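Alanine glyoxylate transaminase (Thermococcus litoralis, PDB 2ZC0) probably transfers the amino group of alanine to glyoxylate, as a pyridoxal phosphate-dependent, class I aminotransferase that works as a homodimer. Local coordinates at residues Tyr308-Leu319 with Leu380-Pro391. Numbering follows the deposited sequence.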
loop_
_atom_site.group_PDB
_atom_site.type_symbol
_atom_site.label_atom_id
_atom_site.label_comp_id
_atom_site.label_asym_id
_atom_site.label_seq_id
_atom_site.Cartn_x
_atom_site.Cartn_y
_atom_site.Cartn_z
ATOM N N TYR A 308 -9.611 -43.604 7.209
ATOM C CA TYR A 308 -10.372 -42.403 6.863
ATOM C C TYR A 308 -11.466 -42.728 5.858
ATOM O O TYR A 308 -12.581 -42.219 5.951
ATOM C CB TYR A 308 -9.453 -41.314 6.275
ATOM C CG TYR A 308 -8.529 -40.656 7.281
ATOM C CD1 TYR A 308 -9.037 -40.015 8.415
ATOM C CD2 TYR A 308 -7.148 -40.676 7.103
ATOM C CE1 TYR A 308 -8.188 -39.418 9.348
ATOM C CE2 TYR A 308 -6.295 -40.083 8.028
ATOM C CZ TYR A 308 -6.821 -39.457 9.147
ATOM O OH TYR A 308 -5.979 -38.877 10.064
ATOM N N LYS A 309 -11.141 -43.574 4.890
ATOM C CA LYS A 309 -12.114 -43.965 3.881
ATOM C C LYS A 309 -13.327 -44.592 4.578
ATOM O O LYS A 309 -14.468 -44.357 4.192
ATOM C CB LYS A 309 -11.483 -44.970 2.916
ATOM C CG LYS A 309 -12.391 -45.402 1.790
ATOM C CD LYS A 309 -11.662 -46.313 0.829
ATOM C CE LYS A 309 -12.550 -46.664 -0.358
ATOM N NZ LYS A 309 -11.814 -47.463 -1.380
ATOM N N GLU A 310 -13.066 -45.385 5.611
ATOM C CA GLU A 310 -14.133 -46.033 6.360
ATOM C C GLU A 310 -14.997 -44.987 7.070
ATOM O O GLU A 310 -16.225 -45.046 7.022
ATOM C CB GLU A 310 -13.533 -47.015 7.367
ATOM C CG GLU A 310 -14.546 -47.753 8.207
ATOM C CD GLU A 310 -13.890 -48.764 9.128
ATOM O OE1 GLU A 310 -12.945 -48.382 9.854
ATOM O OE2 GLU A 310 -14.321 -49.937 9.127
ATOM N N LYS A 311 -14.350 -44.023 7.720
ATOM C CA LYS A 311 -15.083 -42.965 8.404
ATOM C C LYS A 311 -15.873 -42.172 7.364
ATOM O O LYS A 311 -16.947 -41.653 7.649
ATOM C CB LYS A 311 -14.121 -42.036 9.136
ATOM C CG LYS A 311 -13.401 -42.666 10.312
ATOM C CD LYS A 311 -12.683 -41.576 11.075
ATOM C CE LYS A 311 -11.910 -42.100 12.266
ATOM N NZ LYS A 311 -11.411 -40.956 13.063
ATOM N N ARG A 312 -15.316 -42.083 6.159
ATOM C CA ARG A 312 -15.946 -41.378 5.053
ATOM C C ARG A 312 -17.249 -42.091 4.680
ATOM O O ARG A 312 -18.284 -41.450 4.483
ATOM C CB ARG A 312 -14.992 -41.348 3.850
ATOM C CG ARG A 312 -15.435 -40.489 2.656
ATOM C CD ARG A 312 -16.577 -41.128 1.866
ATOM N NE ARG A 312 -16.245 -42.466 1.376
ATOM C CZ ARG A 312 -15.650 -42.735 0.215
ATOM N NH1 ARG A 312 -15.306 -41.757 -0.614
ATOM N NH2 ARG A 312 -15.401 -43.998 -0.119
ATOM N N ASP A 313 -17.193 -43.417 4.588
ATOM C CA ASP A 313 -18.373 -44.201 4.234
ATOM C C ASP A 313 -19.392 -44.202 5.370
ATOM O O ASP A 313 -20.592 -44.090 5.129
ATOM C CB ASP A 313 -17.981 -45.642 3.896
ATOM C CG ASP A 313 -16.951 -45.718 2.797
ATOM O OD1 ASP A 313 -17.093 -44.985 1.795
ATOM O OD2 ASP A 313 -16.003 -46.515 2.923
ATOM N N ILE A 314 -18.900 -44.323 6.601
ATOM C CA ILE A 314 -19.750 -44.328 7.787
ATOM C C ILE A 314 -20.552 -43.038 7.925
ATOM O O ILE A 314 -21.744 -43.082 8.227
ATOM C CB ILE A 314 -18.914 -44.559 9.083
ATOM C CG1 ILE A 314 -18.380 -45.994 9.122
ATOM C CG2 ILE A 314 -19.762 -44.317 10.320
ATOM C CD1 ILE A 314 -17.512 -46.297 10.334
ATOM N N MET A 315 -19.920 -41.886 7.700
ATOM C CA MET A 315 -20.644 -40.619 7.818
ATOM C C MET A 315 -21.677 -40.496 6.708
ATOM O O MET A 315 -22.771 -39.982 6.924
ATOM C CB MET A 315 -19.698 -39.416 7.773
ATOM C CG MET A 315 -20.452 -38.078 7.845
ATOM S SD MET A 315 -19.429 -36.612 8.132
ATOM C CE MET A 315 -19.060 -36.812 9.864
ATOM N N LEU A 316 -21.322 -40.965 5.515
ATOM C CA LEU A 316 -22.249 -40.921 4.393
ATOM C C LEU A 316 -23.384 -41.917 4.626
ATOM O O LEU A 316 -24.526 -41.644 4.264
ATOM C CB LEU A 316 -21.527 -41.247 3.087
ATOM C CG LEU A 316 -20.539 -40.180 2.614
ATOM C CD1 LEU A 316 -19.986 -40.594 1.261
ATOM C CD2 LEU A 316 -21.231 -38.824 2.517
ATOM N N LYS A 317 -23.067 -43.065 5.234
ATOM C CA LYS A 317 -24.086 -44.076 5.532
ATOM C C LYS A 317 -25.090 -43.502 6.524
ATOM O O LYS A 317 -26.297 -43.607 6.339
ATOM C CB LYS A 317 -23.478 -45.334 6.173
ATOM C CG LYS A 317 -22.963 -46.409 5.226
ATOM C CD LYS A 317 -22.872 -47.757 5.969
ATOM C CE LYS A 317 -21.663 -48.588 5.538
ATOM N NZ LYS A 317 -20.367 -47.984 5.977
ATOM N N ALA A 318 -24.568 -42.915 7.591
ATOM C CA ALA A 318 -25.399 -42.333 8.626
ATOM C C ALA A 318 -26.273 -41.217 8.071
ATOM O O ALA A 318 -27.456 -41.141 8.381
ATOM C CB ALA A 318 -24.529 -41.808 9.754
ATOM N N LEU A 319 -25.687 -40.357 7.245
ATOM C CA LEU A 319 -26.422 -39.239 6.667
ATOM C C LEU A 319 -27.552 -39.689 5.755
ATOM O O LEU A 319 -28.692 -39.246 5.905
ATOM C CB LEU A 319 -25.471 -38.318 5.892
ATOM C CG LEU A 319 -24.674 -37.287 6.705
ATOM C CD1 LEU A 319 -23.565 -36.708 5.855
ATOM C CD2 LEU A 319 -25.605 -36.187 7.200
ATOM N N LEU A 380 -19.026 -30.432 7.696
ATOM C CA LEU A 380 -18.870 -31.553 8.609
ATOM C C LEU A 380 -17.573 -32.273 8.320
ATOM O O LEU A 380 -17.253 -32.558 7.163
ATOM C CB LEU A 380 -20.020 -32.552 8.435
ATOM C CG LEU A 380 -21.456 -32.046 8.545
ATOM C CD1 LEU A 380 -22.424 -33.210 8.286
ATOM C CD2 LEU A 380 -21.671 -31.455 9.939
ATOM N N ASN A 381 -16.842 -32.593 9.376
ATOM C CA ASN A 381 -15.576 -33.284 9.242
ATOM C C ASN A 381 -15.684 -34.728 9.728
ATOM O O ASN A 381 -16.327 -34.981 10.742
ATOM C CB ASN A 381 -14.513 -32.548 10.057
ATOM C CG ASN A 381 -13.301 -33.385 10.286
ATOM O OD1 ASN A 381 -13.091 -33.912 11.386
ATOM N ND2 ASN A 381 -12.498 -33.547 9.244
ATOM N N PHE A 382 -15.058 -35.673 9.025
ATOM C CA PHE A 382 -15.117 -37.071 9.458
ATOM C C PHE A 382 -13.756 -37.687 9.790
ATOM O O PHE A 382 -13.680 -38.841 10.212
ATOM C CB PHE A 382 -15.836 -37.953 8.414
ATOM C CG PHE A 382 -15.271 -37.861 7.029
ATOM C CD1 PHE A 382 -15.781 -36.945 6.120
ATOM C CD2 PHE A 382 -14.236 -38.688 6.630
ATOM C CE1 PHE A 382 -15.265 -36.855 4.822
ATOM C CE2 PHE A 382 -13.710 -38.609 5.344
ATOM C CZ PHE A 382 -14.228 -37.688 4.435
ATOM N N SER A 383 -12.685 -36.918 9.628
ATOM C CA SER A 383 -11.353 -37.435 9.910
ATOM C C SER A 383 -11.021 -37.566 11.395
ATOM O O SER A 383 -10.424 -38.567 11.809
ATOM C CB SER A 383 -10.285 -36.577 9.208
ATOM O OG SER A 383 -10.334 -35.218 9.614
ATOM N N ARG A 384 -11.420 -36.584 12.203
ATOM C CA ARG A 384 -11.108 -36.610 13.638
ATOM C C ARG A 384 -12.021 -37.463 14.522
ATOM O O ARG A 384 -11.545 -38.294 15.305
ATOM C CB ARG A 384 -11.085 -35.190 14.204
ATOM C CG ARG A 384 -10.172 -35.056 15.401
ATOM C CD ARG A 384 -10.803 -34.264 16.521
ATOM N NE ARG A 384 -11.638 -35.088 17.395
ATOM C CZ ARG A 384 -12.932 -35.335 17.204
ATOM N NH1 ARG A 384 -13.559 -34.815 16.154
ATOM N NH2 ARG A 384 -13.600 -36.097 18.072
ATOM N N PRO A 385 -13.345 -37.255 14.435
ATOM C CA PRO A 385 -14.236 -38.066 15.276
ATOM C C PRO A 385 -14.037 -39.571 15.068
ATOM O O PRO A 385 -13.750 -40.022 13.961
ATOM C CB PRO A 385 -15.622 -37.588 14.866
ATOM C CG PRO A 385 -15.425 -37.187 13.435
ATOM C CD PRO A 385 -14.120 -36.441 13.483
ATOM N N SER A 386 -14.166 -40.337 16.146
ATOM C CA SER A 386 -14.003 -41.789 16.094
ATOM C C SER A 386 -15.086 -42.449 15.235
ATOM O O SER A 386 -16.107 -41.832 14.932
ATOM C CB SER A 386 -14.087 -42.371 17.508
ATOM O OG SER A 386 -15.385 -42.174 18.048
ATOM N N LYS A 387 -14.852 -43.703 14.850
ATOM C CA LYS A 387 -15.823 -44.464 14.061
ATOM C C LYS A 387 -17.172 -44.446 14.777
ATOM O O LYS A 387 -18.222 -44.307 14.157
ATOM C CB LYS A 387 -15.362 -45.917 13.910
ATOM C CG LYS A 387 -14.697 -46.237 12.581
ATOM C CD LYS A 387 -14.100 -47.637 12.582
ATOM C CE LYS A 387 -15.167 -48.715 12.733
ATOM N NZ LYS A 387 -16.010 -48.860 11.514
ATOM N N GLU A 388 -17.100 -44.569 16.098
ATOM C CA GLU A 388 -18.251 -44.596 16.996
ATOM C C GLU A 388 -18.983 -43.246 17.110
ATOM O O GLU A 388 -20.211 -43.193 17.010
ATOM C CB GLU A 388 -17.757 -45.053 18.379
ATOM C CG GLU A 388 -18.742 -45.836 19.247
ATOM C CD GLU A 388 -19.701 -44.949 20.023
ATOM O OE1 GLU A 388 -19.263 -43.891 20.534
ATOM O OE2 GLU A 388 -20.890 -45.324 20.134
ATOM N N GLU A 389 -18.226 -42.168 17.321
ATOM C CA GLU A 389 -18.794 -40.826 17.476
ATOM C C GLU A 389 -19.555 -40.302 16.262
ATOM O O GLU A 389 -20.558 -39.601 16.405
ATOM C CB GLU A 389 -17.697 -39.817 17.828
ATOM C CG GLU A 389 -17.098 -39.965 19.213
ATOM C CD GLU A 389 -16.053 -38.895 19.514
ATOM O OE1 GLU A 389 -15.036 -38.826 18.786
ATOM O OE2 GLU A 389 -16.249 -38.121 20.478
ATOM N N ILE A 390 -19.077 -40.630 15.068
ATOM C CA ILE A 390 -19.727 -40.149 13.855
ATOM C C ILE A 390 -21.235 -40.423 13.793
ATOM O O ILE A 390 -22.022 -39.496 13.640
ATOM C CB ILE A 390 -19.032 -40.716 12.600
ATOM C CG1 ILE A 390 -17.593 -40.205 12.545
ATOM C CG2 ILE A 390 -19.787 -40.310 11.350
ATOM C CD1 ILE A 390 -16.781 -40.759 11.389
ATOM N N PRO A 391 -21.660 -41.693 13.924
ATOM C CA PRO A 391 -23.102 -41.986 13.867
ATOM C C PRO A 391 -23.894 -41.234 14.930
ATOM O O PRO A 391 -24.950 -40.667 14.651
ATOM C CB PRO A 391 -23.153 -43.498 14.073
ATOM C CG PRO A 391 -21.832 -43.958 13.492
ATOM C CD PRO A 391 -20.880 -42.938 14.055
#
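The Phe382 ring lies against the backbone of helix 295-322: Arg312 CA stands over one face, 3.9 Å from the ring centroid and 26° off the normal, a CH-pi contact offset toward the rim. Obliquely to the same ring comes Met315 SD, a Met-aromatic contact, while the Tyr308 ring receives Ser383 O at its edge, in plane. In this class I aminotransferase the contact packs helix 295-322 against the end of strand 377-381, the loop after it and the start of helix 389-404. Two local motifs shape that loop: an Asx motif, in which Asn381 OD1 accepts from Arg384 N, and a capping box, in which Ser386 OG accepts from Glu389 N and Glu389 OE1 from Ser386 N.

Lys311 bridges to the loop through two hydrogen bonds. With CG anti to the carbonyl carbon, the extended chain carries NZ across to donate to Ser383 O at 2.9 Å and Pro385 O at 2.7 Å, about 48° out of each carbonyl plane, and it also forms a salt bridge with Asp45. A methionine in its place would probably leave both carbonyls without this donor and the Asp45 carboxylate without this positive partner.

Apolar packing continues along the helix. Ile390 CG2 sits 3.7 Å from Met315 CB, and Ile314 CG2 meets Pro391 CG at 3.8 Å. The Met315 chain, bent at its last torsion (chi3 -75°), lays CE 3.7 Å from Phe382 CB. Toward the surface, the Glu310 and Lys387 side chains cross at about a right angle, closing a salt bridge between Glu310 OE2 and Lys387 NZ at 3.1 Å.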